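Side-chain contacts in quinoline 2-oxidoreductase large subunit (Pseudomonas putida, PDB 1T3Q), which probably catalyses the hydroxylation of quinoline next to its ring nitrogen, using a molybdenum centre carried by a pterin cytosine dinucleotide: residues 117-122 / 129-134; 155-160 / 359-364; 227-232 / 244-249; 572-577 / 616-621. All coordinates share one frame; numbering follows the deposited sequence.

Contact 1 of 4, residues 117-122 / 129-134; sequences AVVVAS and DAAQLI
The backbones of strand residues 117-121 and of the end of helix 124-131 come closest at Val119 and Ala131, whose CA atoms lie 6.3 Å apart, and no hydrogen bond joins them. Val119 carries the contact with both of its methyl groups. Its CG1, anti to the backbone N (chi1 176°), drops onto the methyl of Ala130, with CG1 3.8 Å from Ala130 CB. The other branch, CG2, lies over the CA of Ala131 and meets the tip of Ile134, 3.9 Å from its CD1. Strand and helix belong to the region assigned to the a/b hammerhead domain of the xanthine dehydrogenase family; a short loop takes the chain from strand 115-121 into the helix, which folds back over one face of the sheet. A type I turn from Ala131 to Ile134 then brings the isoleucine round to the strand again. Its CD1 sits between two strand residues two positions apart, touching Ala117 CB at 3.9 Å as well as the valine, and the side chains of Val119 and Ile134 run antiparallel past one another. Val71 of the adjoining strand 71-76 packs against both Val119 and Ala130, while Leu48 of strand 43-49 touches Ile134.

Contact 2 of 4, residues 155-160 / 359-364; sequences ARANDT and AVATNK
Ala157 meets 361-363 with its methyl group and its carbonyl, and this one small residue makes nearly all of the contact from its side. Two residues earlier, Ala155 probably helps to set the approach of the loop: its O accepts a bond from ND2 of Asn164, whose OD1 in turn receives the N of Ala157. The CB of Ala157 then lies 3.5 Å from Ala361 O and 4.0 Å from Ala361 CB, close against the peptide that leads into Thr362. Ala157 O receives ND2 of Asn363 at 2.9 Å. This bond is bent, with 147° at the hydrogen, and the donor stands 26° out of the carbonyl plane. Asn363 places its amide there with CG anti to its own carbonyl carbon (chi1 -71°), at the centre of an inverse gamma turn. OD1 of the same amide accepts the N of Val144 and ND2 also reaches Arg110 O, so one amide links its own chain segment to three others, at Ala157, Val144 and Arg110. A leucine in place of Asn363 would probably leave the Ala157 carbonyl, the Val144 N-H and Arg110 O without this partner. The loop, which runs from helix 147-152 to strand 165-170, thus lies against the chain leaving strand 352-360, a strand that pairs antiparallel with 165-170 and whose Val360 is packed by helix 147-152.

Contact 3 of 4, residues 227-232 / 244-249; sequences SFVRTM and IEVRVP
Arg230 reaches from the helix across to the start of the strand, and its NE donates a hydrogen bond to Ile244 O at 2.8 Å. The bond is bent, 148° at the hydrogen, but the oxygen is met edge-on, almost in the guanidinium plane. The first torsion swings CG to the far side from the backbone N (chi1 173°) and the chain stays extended as far as NE, which carries the aliphatic part at a slant over Ile244, with Arg230 CG 4.0 Å from Ile244 CG2. Nearer the helix backbone, CG2 of Val246 fits against Arg230 CB at 3.6 Å; this same methyl also meets CG1 of Val229 at 4.2 Å, where the two valines meet roughly perpendicular. Farther out, Arg230 NH1 forms a salt bridge with Asp492 of the second large subunit, which helps to fix the guanidinium. With an alanine here, that aspartate is likely to lose its mate and Ile244 O this donor. Strand 216-221 pairs with strand 244-247 through Glu245 and Arg247, and its Leu219 touches Val229, while Val246 bonds to Thr536. Strand 216-221, helix 226-237 and strand 244-247 form a beta-alpha-beta crossover, with the helix packed on the sheet nearly antiparallel to the final strand, at 148°.

Contact 4 of 4, residues 572-577 / 616-621; sequences AGHLLE and HPPGFD
His574, near the end of helix 549-576, lays one face of its imidazole on the ring of Pro617. CB of Pro617 stands 3.7 Å from the centroid of the histidine ring, 22° off its normal, a CH-pi contact displaced toward the rim on the side of CG and ND1, each 3.5 Å from that carbon. With CG opposite the backbone N about the CA-CB bond (chi1 180°), the ring comes to lie over the proline. CB of His574 adds to the grip at 3.8 Å from Pro617 CB, so the tight part of the contact is one proline held against one histidine. Around it the fit slackens. Pro618 approaches obliquely, its CD 4.5 Å from His574 CE1, and both residues are exposed; the carbonyl oxygen of His616 lies 4.0 Å from His574 NE2, and no hydrogen bond crosses between the segments. After Pro617 the chain makes a type II turn to Phe620, with Gly619 in the position of positive phi, and the ring of Phe620 puts its CE1 over the centre of one face of His616, a pair packed by Met1 of the second large subunit. The loop between helix 602-611 and strand 625-629 thereby lies along the last turns of helix 549-576, where Leu571 also meets His616 and Pro617, and Met600 of strand 599-601 touches Leu575 and Leu576.

Contacts 1 and 3 reach the same mixed sheet at different places: strand 115-121 lies next to one outermost strand, and strand 244-247 is the other. Their centres are 27 Å apart. Contact 2 closes a long loop in which contact 3 is nested, although their nearest atoms remain about 18 Å apart. Contact 4 stands far out, its centre 66 Å from those of contacts 1 and 2 and 40 Å from that of contact 3. Contact 3 approaches the active site, with the side chain of Val229 about 13 Å from the bound dioxosulfidomolybdenum ion. Contacts 3 and 4 also meet the second large subunit, whereas contact 1 adjoins the medium and small subunits through Asp129.

Contact 1 of 4, residues 117-122 / 129-134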
loop_
_atom_site.group_PDB
_atom_site.type_symbol
_atom_site.label_atom_id
_atom_site.label_comp_id
_atom_site.label_asym_id
_atom_site.label_seq_id
_atom_site.Cartn_x
_atom_site.Cartn_y
_atom_site.Cartn_z
ATOM N N ALA B 117 -27.643 -4.569 -14.235
ATOM C CA ALA B 117 -26.476 -5.149 -14.880
ATOM C C ALA B 117 -25.237 -4.316 -14.596
ATOM O O ALA B 117 -25.325 -3.101 -14.428
ATOM C CB ALA B 117 -26.699 -5.246 -16.391
ATOM N N VAL B 118 -24.087 -4.978 -14.527
ATOM C CA VAL B 118 -22.827 -4.286 -14.301
ATOM C C VAL B 118 -21.822 -4.683 -15.372
ATOM O O VAL B 118 -21.812 -5.821 -15.856
ATOM C CB VAL B 118 -22.222 -4.592 -12.909
ATOM C CG1 VAL B 118 -23.076 -3.955 -11.826
ATOM C CG2 VAL B 118 -22.110 -6.096 -12.695
ATOM N N VAL B 119 -20.983 -3.728 -15.750
ATOM C CA VAL B 119 -19.963 -3.960 -16.754
ATOM C C VAL B 119 -18.604 -3.576 -16.186
ATOM O O VAL B 119 -18.460 -2.522 -15.562
ATOM C CB VAL B 119 -20.209 -3.100 -18.016
ATOM C CG1 VAL B 119 -19.070 -3.303 -19.011
ATOM C CG2 VAL B 119 -21.561 -3.456 -18.652
ATOM N N VAL B 120 -17.620 -4.443 -16.378
ATOM C CA VAL B 120 -16.264 -4.154 -15.937
ATOM C C VAL B 120 -15.440 -4.002 -17.213
ATOM O O VAL B 120 -15.452 -4.880 -18.082
ATOM C CB VAL B 120 -15.692 -5.288 -15.071
ATOM C CG1 VAL B 120 -14.231 -5.009 -14.748
ATOM C CG2 VAL B 120 -16.493 -5.399 -13.774
ATOM N N ALA B 121 -14.735 -2.881 -17.337
ATOM C CA ALA B 121 -13.935 -2.633 -18.529
ATOM C C ALA B 121 -12.628 -1.904 -18.209
ATOM O O ALA B 121 -12.370 -1.540 -17.063
ATOM C CB ALA B 121 -14.755 -1.830 -19.542
ATOM N N SER B 122 -11.813 -1.696 -19.240
ATOM C CA SER B 122 -10.513 -1.042 -19.101
ATOM C C SER B 122 -10.587 0.392 -18.592
ATOM O O SER B 122 -9.613 0.911 -18.044
ATOM C CB SER B 122 -9.782 -1.067 -20.446
ATOM O OG SER B 122 -10.554 -0.406 -21.428
ATOM N N ASP B 129 -19.896 2.894 -22.171
ATOM C CA ASP B 129 -20.223 2.672 -23.577
ATOM C C ASP B 129 -20.918 1.315 -23.698
ATOM O O ASP B 129 -21.988 1.206 -24.296
ATOM C CB ASP B 129 -18.967 2.645 -24.459
ATOM C CG ASP B 129 -18.269 3.994 -24.556
ATOM O OD1 ASP B 129 -18.928 5.042 -24.395
ATOM O OD2 ASP B 129 -17.048 3.998 -24.823
ATOM N N ALA B 130 -20.299 0.286 -23.123
ATOM C CA ALA B 130 -20.833 -1.074 -23.175
ATOM C C ALA B 130 -22.185 -1.218 -22.489
ATOM O O ALA B 130 -23.051 -1.958 -22.964
ATOM C CB ALA B 130 -19.832 -2.050 -22.566
ATOM N N ALA B 131 -22.369 -0.517 -21.373
ATOM C CA ALA B 131 -23.628 -0.586 -20.649
ATOM C C ALA B 131 -24.774 -0.126 -21.548
ATOM O O ALA B 131 -25.883 -0.655 -21.474
ATOM C CB ALA B 131 -23.567 0.279 -19.385
ATOM N N GLN B 132 -24.508 0.862 -22.397
ATOM C CA GLN B 132 -25.544 1.357 -23.296
ATOM C C GLN B 132 -25.859 0.357 -24.407
ATOM O O GLN B 132 -26.820 0.535 -25.150
ATOM C CB GLN B 132 -25.125 2.686 -23.925
ATOM C CG GLN B 132 -24.897 3.804 -22.935
ATOM C CD GLN B 132 -24.839 5.150 -23.617
ATOM O OE1 GLN B 132 -25.849 5.850 -23.722
ATOM N NE2 GLN B 132 -23.660 5.515 -24.104
ATOM N N LEU B 133 -25.049 -0.691 -24.519
ATOM C CA LEU B 133 -25.260 -1.698 -25.556
ATOM C C LEU B 133 -26.137 -2.836 -25.064
ATOM O O LEU B 133 -26.610 -3.650 -25.855
ATOM C CB LEU B 133 -23.921 -2.260 -26.036
ATOM C CG LEU B 133 -23.028 -1.278 -26.794
ATOM C CD1 LEU B 133 -21.748 -1.970 -27.217
ATOM C CD2 LEU B 133 -23.779 -0.741 -28.008
ATOM N N ILE B 134 -26.354 -2.882 -23.754
ATOM C CA ILE B 134 -27.168 -3.926 -23.151
ATOM C C ILE B 134 -28.632 -3.714 -23.511
ATOM O O ILE B 134 -29.148 -2.598 -23.431
ATOM C CB ILE B 134 -27.014 -3.927 -21.613
ATOM C CG1 ILE B 134 -25.540 -4.127 -21.244
ATOM C CG2 ILE B 134 -27.872 -5.029 -20.997
ATOM C CD1 ILE B 134 -25.248 -4.034 -19.758
#

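Contact 2 of 4, residues 155-160 / 359-364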
loop_
_atom_site.group_PDB
_atom_site.type_symbol
_atom_site.label_atom_id
_atom_site.label_comp_id
_atom_site.label_asym_id
_atom_site.label_seq_id
_atom_site.Cartn_x
_atom_site.Cartn_y
_atom_site.Cartn_z
ATOM N N ALA B 155 -51.469 -2.217 -4.800
ATOM C CA ALA B 155 -50.112 -2.575 -5.199
ATOM C C ALA B 155 -49.196 -2.848 -4.005
ATOM O O ALA B 155 -49.337 -2.240 -2.941
ATOM C CB ALA B 155 -49.520 -1.476 -6.068
ATOM N N ARG B 156 -48.259 -3.771 -4.197
ATOM C CA ARG B 156 -47.295 -4.133 -3.164
ATOM C C ARG B 156 -45.905 -3.763 -3.691
ATOM O O ARG B 156 -45.498 -4.221 -4.759
ATOM C CB ARG B 156 -47.377 -5.636 -2.870
ATOM C CG ARG B 156 -46.537 -6.084 -1.675
ATOM C CD ARG B 156 -46.793 -7.545 -1.291
ATOM N NE ARG B 156 -48.185 -7.780 -0.906
ATOM C CZ ARG B 156 -48.632 -8.892 -0.324
ATOM N NH1 ARG B 156 -49.916 -9.009 -0.014
ATOM N NH2 ARG B 156 -47.798 -9.883 -0.040
ATOM N N ALA B 157 -45.185 -2.928 -2.946
ATOM C CA ALA B 157 -43.853 -2.478 -3.355
ATOM C C ALA B 157 -42.832 -3.598 -3.499
ATOM O O ALA B 157 -42.136 -3.688 -4.512
ATOM C CB ALA B 157 -43.330 -1.435 -2.363
ATOM N N ASN B 158 -42.747 -4.448 -2.483
ATOM C CA ASN B 158 -41.793 -5.550 -2.468
ATOM C C ASN B 158 -42.560 -6.864 -2.336
ATOM O O ASN B 158 -43.083 -7.180 -1.269
ATOM C CB ASN B 158 -40.829 -5.342 -1.295
ATOM C CG ASN B 158 -39.689 -6.336 -1.278
ATOM O OD1 ASN B 158 -38.565 -6.002 -0.884
ATOM N ND2 ASN B 158 -39.967 -7.565 -1.683
ATOM N N ASP B 159 -42.617 -7.626 -3.425
ATOM C CA ASP B 159 -43.358 -8.885 -3.439
ATOM C C ASP B 159 -42.877 -9.995 -2.513
ATOM O O ASP B 159 -43.559 -11.012 -2.366
ATOM C CB ASP B 159 -43.466 -9.435 -4.872
ATOM C CG ASP B 159 -42.115 -9.681 -5.520
ATOM O OD1 ASP B 159 -41.158 -10.054 -4.814
ATOM O OD2 ASP B 159 -42.019 -9.521 -6.754
ATOM N N THR B 160 -41.718 -9.823 -1.887
ATOM C CA THR B 160 -41.227 -10.844 -0.969
ATOM C C THR B 160 -41.799 -10.583 0.421
ATOM O O THR B 160 -41.586 -11.363 1.347
ATOM C CB THR B 160 -39.685 -10.834 -0.853
ATOM O OG1 THR B 160 -39.262 -9.619 -0.219
ATOM C CG2 THR B 160 -39.040 -10.943 -2.229
ATOM N N ALA B 359 -43.593 2.154 9.319
ATOM C CA ALA B 359 -42.619 2.207 8.232
ATOM C C ALA B 359 -43.225 1.421 7.078
ATOM O O ALA B 359 -43.553 0.245 7.234
ATOM C CB ALA B 359 -41.299 1.569 8.666
ATOM N N VAL B 360 -43.389 2.063 5.927
ATOM C CA VAL B 360 -43.965 1.379 4.776
ATOM C C VAL B 360 -43.021 1.317 3.592
ATOM O O VAL B 360 -42.252 2.249 3.332
ATOM C CB VAL B 360 -45.276 2.046 4.305
ATOM C CG1 VAL B 360 -46.310 1.981 5.412
ATOM C CG2 VAL B 360 -45.015 3.498 3.891
ATOM N N ALA B 361 -43.086 0.202 2.877
ATOM C CA ALA B 361 -42.259 0.006 1.702
ATOM C C ALA B 361 -42.892 0.722 0.518
ATOM O O ALA B 361 -44.114 0.711 0.348
ATOM C CB ALA B 361 -42.116 -1.481 1.407
ATOM N N THR B 362 -42.053 1.360 -0.291
ATOM C CA THR B 362 -42.501 2.071 -1.477
ATOM C C THR B 362 -41.487 1.731 -2.559
ATOM O O THR B 362 -40.388 1.270 -2.257
ATOM C CB THR B 362 -42.506 3.601 -1.262
ATOM O OG1 THR B 362 -41.188 4.034 -0.915
ATOM C CG2 THR B 362 -43.468 3.988 -0.147
ATOM N N ASN B 363 -41.846 1.942 -3.818
ATOM C CA ASN B 363 -40.917 1.636 -4.891
ATOM C C ASN B 363 -39.982 2.816 -5.157
ATOM O O ASN B 363 -40.069 3.491 -6.180
ATOM C CB ASN B 363 -41.684 1.225 -6.148
ATOM C CG ASN B 363 -42.340 -0.140 -5.994
ATOM O OD1 ASN B 363 -43.564 -0.255 -5.949
ATOM N ND2 ASN B 363 -41.521 -1.179 -5.888
ATOM N N LYS B 364 -39.092 3.045 -4.196
ATOM C CA LYS B 364 -38.106 4.120 -4.251
ATOM C C LYS B 364 -36.842 3.539 -3.651
ATOM O O LYS B 364 -36.866 2.436 -3.101
ATOM C CB LYS B 364 -38.575 5.302 -3.407
ATOM C CG LYS B 364 -39.918 5.863 -3.827
ATOM C CD LYS B 364 -40.406 6.929 -2.859
ATOM C CE LYS B 364 -41.792 7.418 -3.261
ATOM N NZ LYS B 364 -42.298 8.492 -2.379
#

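Contact 3 of 4, residues 227-232 / 244-249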
loop_
_atom_site.group_PDB
_atom_site.type_symbol
_atom_site.label_atom_id
_atom_site.label_comp_id
_atom_site.label_asym_id
_atom_site.label_seq_id
_atom_site.Cartn_x
_atom_site.Cartn_y
_atom_site.Cartn_z
ATOM N N SER B 227 -15.173 -2.144 10.169
ATOM C CA SER B 227 -15.292 -3.476 10.767
ATOM C C SER B 227 -16.607 -4.132 10.354
ATOM O O SER B 227 -16.665 -5.343 10.126
ATOM C CB SER B 227 -15.222 -3.395 12.297
ATOM O OG SER B 227 -13.957 -2.925 12.730
ATOM N N PHE B 228 -17.655 -3.316 10.270
ATOM C CA PHE B 228 -18.986 -3.768 9.877
ATOM C C PHE B 228 -18.959 -4.285 8.438
ATOM O O PHE B 228 -19.483 -5.358 8.140
ATOM C CB PHE B 228 -19.963 -2.597 10.007
ATOM C CG PHE B 228 -21.262 -2.790 9.279
ATOM C CD1 PHE B 228 -22.227 -3.673 9.755
ATOM C CD2 PHE B 228 -21.532 -2.060 8.126
ATOM C CE1 PHE B 228 -23.448 -3.822 9.090
ATOM C CE2 PHE B 228 -22.749 -2.203 7.454
ATOM C CZ PHE B 228 -23.708 -3.087 7.940
ATOM N N VAL B 229 -18.341 -3.516 7.546
ATOM C CA VAL B 229 -18.258 -3.915 6.146
ATOM C C VAL B 229 -17.506 -5.235 5.992
ATOM O O VAL B 229 -17.943 -6.125 5.259
ATOM C CB VAL B 229 -17.566 -2.818 5.300
ATOM C CG1 VAL B 229 -17.361 -3.301 3.866
ATOM C CG2 VAL B 229 -18.417 -1.558 5.306
ATOM N N ARG B 230 -16.379 -5.361 6.684
ATOM C CA ARG B 230 -15.580 -6.579 6.617
ATOM C C ARG B 230 -16.407 -7.807 7.006
ATOM O O ARG B 230 -16.419 -8.809 6.292
ATOM C CB ARG B 230 -14.363 -6.465 7.541
ATOM C CG ARG B 230 -13.543 -7.755 7.675
ATOM C CD ARG B 230 -12.337 -7.521 8.554
ATOM N NE ARG B 230 -11.547 -8.729 8.812
ATOM C CZ ARG B 230 -11.477 -9.340 9.994
ATOM N NH1 ARG B 230 -10.725 -10.424 10.141
ATOM N NH2 ARG B 230 -12.165 -8.873 11.028
ATOM N N THR B 231 -17.097 -7.721 8.138
ATOM C CA THR B 231 -17.919 -8.830 8.611
ATOM C C THR B 231 -19.071 -9.149 7.657
ATOM O O THR B 231 -19.378 -10.322 7.428
ATOM C CB THR B 231 -18.503 -8.529 10.007
ATOM O OG1 THR B 231 -17.443 -8.178 10.904
ATOM C CG2 THR B 231 -19.230 -9.754 10.554
ATOM N N MET B 232 -19.707 -8.122 7.097
ATOM C CA MET B 232 -20.820 -8.353 6.186
ATOM C C MET B 232 -20.377 -8.929 4.845
ATOM O O MET B 232 -21.094 -9.737 4.248
ATOM C CB MET B 232 -21.630 -7.067 5.966
ATOM C CG MET B 232 -22.298 -6.525 7.231
ATOM S SD MET B 232 -23.252 -7.767 8.155
ATOM C CE MET B 232 -22.098 -8.162 9.393
ATOM N N ILE B 244 -10.010 -11.230 4.908
ATOM C CA ILE B 244 -10.499 -9.959 4.394
ATOM C C ILE B 244 -9.986 -8.782 5.207
ATOM O O ILE B 244 -9.993 -8.813 6.443
ATOM C CB ILE B 244 -12.037 -9.870 4.441
ATOM C CG1 ILE B 244 -12.674 -11.017 3.652
ATOM C CG2 ILE B 244 -12.491 -8.523 3.879
ATOM C CD1 ILE B 244 -14.204 -11.021 3.720
ATOM N N GLU B 245 -9.533 -7.747 4.509
ATOM C CA GLU B 245 -9.093 -6.531 5.175
ATOM C C GLU B 245 -9.811 -5.379 4.501
ATOM O O GLU B 245 -9.851 -5.295 3.273
ATOM C CB GLU B 245 -7.589 -6.291 5.048
ATOM C CG GLU B 245 -7.189 -4.948 5.681
ATOM C CD GLU B 245 -5.750 -4.542 5.425
ATOM O OE1 GLU B 245 -5.328 -3.490 5.959
ATOM O OE2 GLU B 245 -5.037 -5.262 4.697
ATOM N N VAL B 246 -10.397 -4.506 5.303
ATOM C CA VAL B 246 -11.073 -3.342 4.761
ATOM C C VAL B 246 -10.201 -2.144 5.120
ATOM O O VAL B 246 -9.741 -2.030 6.251
ATOM C CB VAL B 246 -12.473 -3.173 5.367
ATOM C CG1 VAL B 246 -13.032 -1.796 5.030
ATOM C CG2 VAL B 246 -13.404 -4.268 4.820
ATOM N N ARG B 247 -9.953 -1.276 4.146
ATOM C CA ARG B 247 -9.137 -0.084 4.372
ATOM C C ARG B 247 -9.976 1.142 4.076
ATOM O O ARG B 247 -10.786 1.139 3.155
ATOM C CB ARG B 247 -7.901 -0.096 3.470
ATOM C CG ARG B 247 -6.891 -1.167 3.848
ATOM C CD ARG B 247 -5.661 -1.152 2.955
ATOM N NE ARG B 247 -4.797 -2.286 3.278
ATOM C CZ ARG B 247 -3.736 -2.657 2.571
ATOM N NH1 ARG B 247 -3.025 -3.709 2.956
ATOM N NH2 ARG B 247 -3.384 -1.983 1.486
ATOM N N VAL B 248 -9.788 2.193 4.865
ATOM C CA VAL B 248 -10.546 3.417 4.666
ATOM C C VAL B 248 -9.586 4.564 4.397
ATOM O O VAL B 248 -8.757 4.894 5.240
ATOM C CB VAL B 248 -11.382 3.774 5.912
ATOM C CG1 VAL B 248 -12.309 4.952 5.603
ATOM C CG2 VAL B 248 -12.196 2.554 6.359
ATOM N N PRO B 249 -9.667 5.164 3.205
ATOM C CA PRO B 249 -8.771 6.284 2.896
ATOM C C PRO B 249 -9.406 7.531 3.494
ATOM O O PRO B 249 -10.306 7.425 4.321
ATOM C CB PRO B 249 -8.764 6.299 1.373
ATOM C CG PRO B 249 -10.169 5.882 1.031
ATOM C CD PRO B 249 -10.455 4.759 2.026
#

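Contact 4 of 4, residues 572-577 / 616-621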
loop_
_atom_site.group_PDB
_atom_site.type_symbol
_atom_site.label_atom_id
_atom_site.label_comp_id
_atom_site.label_asym_id
_atom_site.label_seq_id
_atom_site.Cartn_x
_atom_site.Cartn_y
_atom_site.Cartn_z
ATOM N N ALA B 572 7.379 2.184 37.757
ATOM C CA ALA B 572 7.850 3.426 38.353
ATOM C C ALA B 572 7.786 3.349 39.878
ATOM O O ALA B 572 8.705 3.790 40.570
ATOM C CB ALA B 572 7.011 4.589 37.852
ATOM N N GLY B 573 6.696 2.791 40.393
ATOM C CA GLY B 573 6.544 2.671 41.834
ATOM C C GLY B 573 7.620 1.776 42.419
ATOM O O GLY B 573 8.100 2.000 43.532
ATOM N N HIS B 574 8.001 0.755 41.658
ATOM C CA HIS B 574 9.026 -0.184 42.087
ATOM C C HIS B 574 10.373 0.522 42.211
ATOM O O HIS B 574 11.099 0.335 43.190
ATOM C CB HIS B 574 9.131 -1.332 41.081
ATOM C CG HIS B 574 10.156 -2.362 41.438
ATOM N ND1 HIS B 574 10.050 -3.162 42.555
ATOM C CD2 HIS B 574 11.303 -2.730 40.820
ATOM C CE1 HIS B 574 11.086 -3.979 42.610
ATOM N NE2 HIS B 574 11.862 -3.737 41.568
ATOM N N LEU B 575 10.699 1.344 41.221
ATOM C CA LEU B 575 11.961 2.073 41.220
ATOM C C LEU B 575 11.972 3.233 42.213
ATOM O O LEU B 575 13.008 3.545 42.793
ATOM C CB LEU B 575 12.254 2.604 39.814
ATOM C CG LEU B 575 12.430 1.562 38.704
ATOM C CD1 LEU B 575 12.487 2.254 37.352
ATOM C CD2 LEU B 575 13.698 0.761 38.954
ATOM N N LEU B 576 10.817 3.862 42.411
ATOM C CA LEU B 576 10.698 5.003 43.317
ATOM C C LEU B 576 10.258 4.628 44.735
ATOM O O LEU B 576 10.129 5.497 45.601
ATOM C CB LEU B 576 9.707 6.018 42.737
ATOM C CG LEU B 576 9.998 6.550 41.334
ATOM C CD1 LEU B 576 8.796 7.326 40.812
ATOM C CD2 LEU B 576 11.242 7.426 41.371
ATOM N N GLU B 577 10.025 3.340 44.965
ATOM C CA GLU B 577 9.588 2.850 46.271
ATOM C C GLU B 577 8.258 3.455 46.718
ATOM O O GLU B 577 8.156 4.023 47.808
ATOM C CB GLU B 577 10.654 3.125 47.336
ATOM C CG GLU B 577 11.916 2.304 47.172
ATOM N N HIS B 616 12.400 -4.625 36.622
ATOM C CA HIS B 616 11.012 -5.067 36.722
ATOM C C HIS B 616 10.647 -5.674 38.073
ATOM O O HIS B 616 11.401 -6.470 38.625
ATOM C CB HIS B 616 10.708 -6.112 35.643
ATOM C CG HIS B 616 10.892 -5.616 34.242
ATOM N ND1 HIS B 616 11.394 -4.365 33.949
ATOM C CD2 HIS B 616 10.646 -6.211 33.051
ATOM C CE1 HIS B 616 11.448 -4.212 32.637
ATOM N NE2 HIS B 616 11.000 -5.318 32.070
ATOM N N PRO B 617 9.478 -5.304 38.620
ATOM C CA PRO B 617 9.050 -5.855 39.909
ATOM C C PRO B 617 8.548 -7.289 39.692
ATOM O O PRO B 617 8.217 -7.675 38.568
ATOM C CB PRO B 617 7.936 -4.903 40.335
ATOM C CG PRO B 617 7.332 -4.498 39.020
ATOM C CD PRO B 617 8.562 -4.239 38.175
ATOM N N PRO B 618 8.488 -8.101 40.758
ATOM C CA PRO B 618 8.013 -9.479 40.575
ATOM C C PRO B 618 6.585 -9.573 40.031
ATOM O O PRO B 618 5.725 -8.762 40.374
ATOM C CB PRO B 618 8.158 -10.084 41.975
ATOM C CG PRO B 618 8.005 -8.890 42.881
ATOM C CD PRO B 618 8.813 -7.834 42.171
ATOM N N GLY B 619 6.355 -10.567 39.174
ATOM C CA GLY B 619 5.045 -10.783 38.579
ATOM C C GLY B 619 4.658 -9.765 37.519
ATOM O O GLY B 619 3.544 -9.787 36.998
ATOM N N PHE B 620 5.581 -8.865 37.205
ATOM C CA PHE B 620 5.357 -7.810 36.220
ATOM C C PHE B 620 5.073 -8.340 34.818
ATOM O O PHE B 620 5.629 -9.360 34.407
ATOM C CB PHE B 620 6.596 -6.912 36.162
ATOM C CG PHE B 620 6.445 -5.696 35.283
ATOM C CD1 PHE B 620 7.375 -5.431 34.280
ATOM C CD2 PHE B 620 5.420 -4.781 35.501
ATOM C CE1 PHE B 620 7.292 -4.274 33.514
ATOM C CE2 PHE B 620 5.327 -3.619 34.738
ATOM C CZ PHE B 620 6.270 -3.366 33.742
ATOM N N ASP B 621 4.194 -7.647 34.097
ATOM C CA ASP B 621 3.888 -7.992 32.713
ATOM C C ASP B 621 4.407 -6.790 31.923
ATOM O O ASP B 621 3.771 -5.733 31.878
ATOM C CB ASP B 621 2.382 -8.173 32.495
ATOM C CG ASP B 621 2.051 -8.673 31.092
ATOM O OD1 ASP B 621 0.885 -9.041 30.845
ATOM O OD2 ASP B 621 2.960 -8.693 30.236
#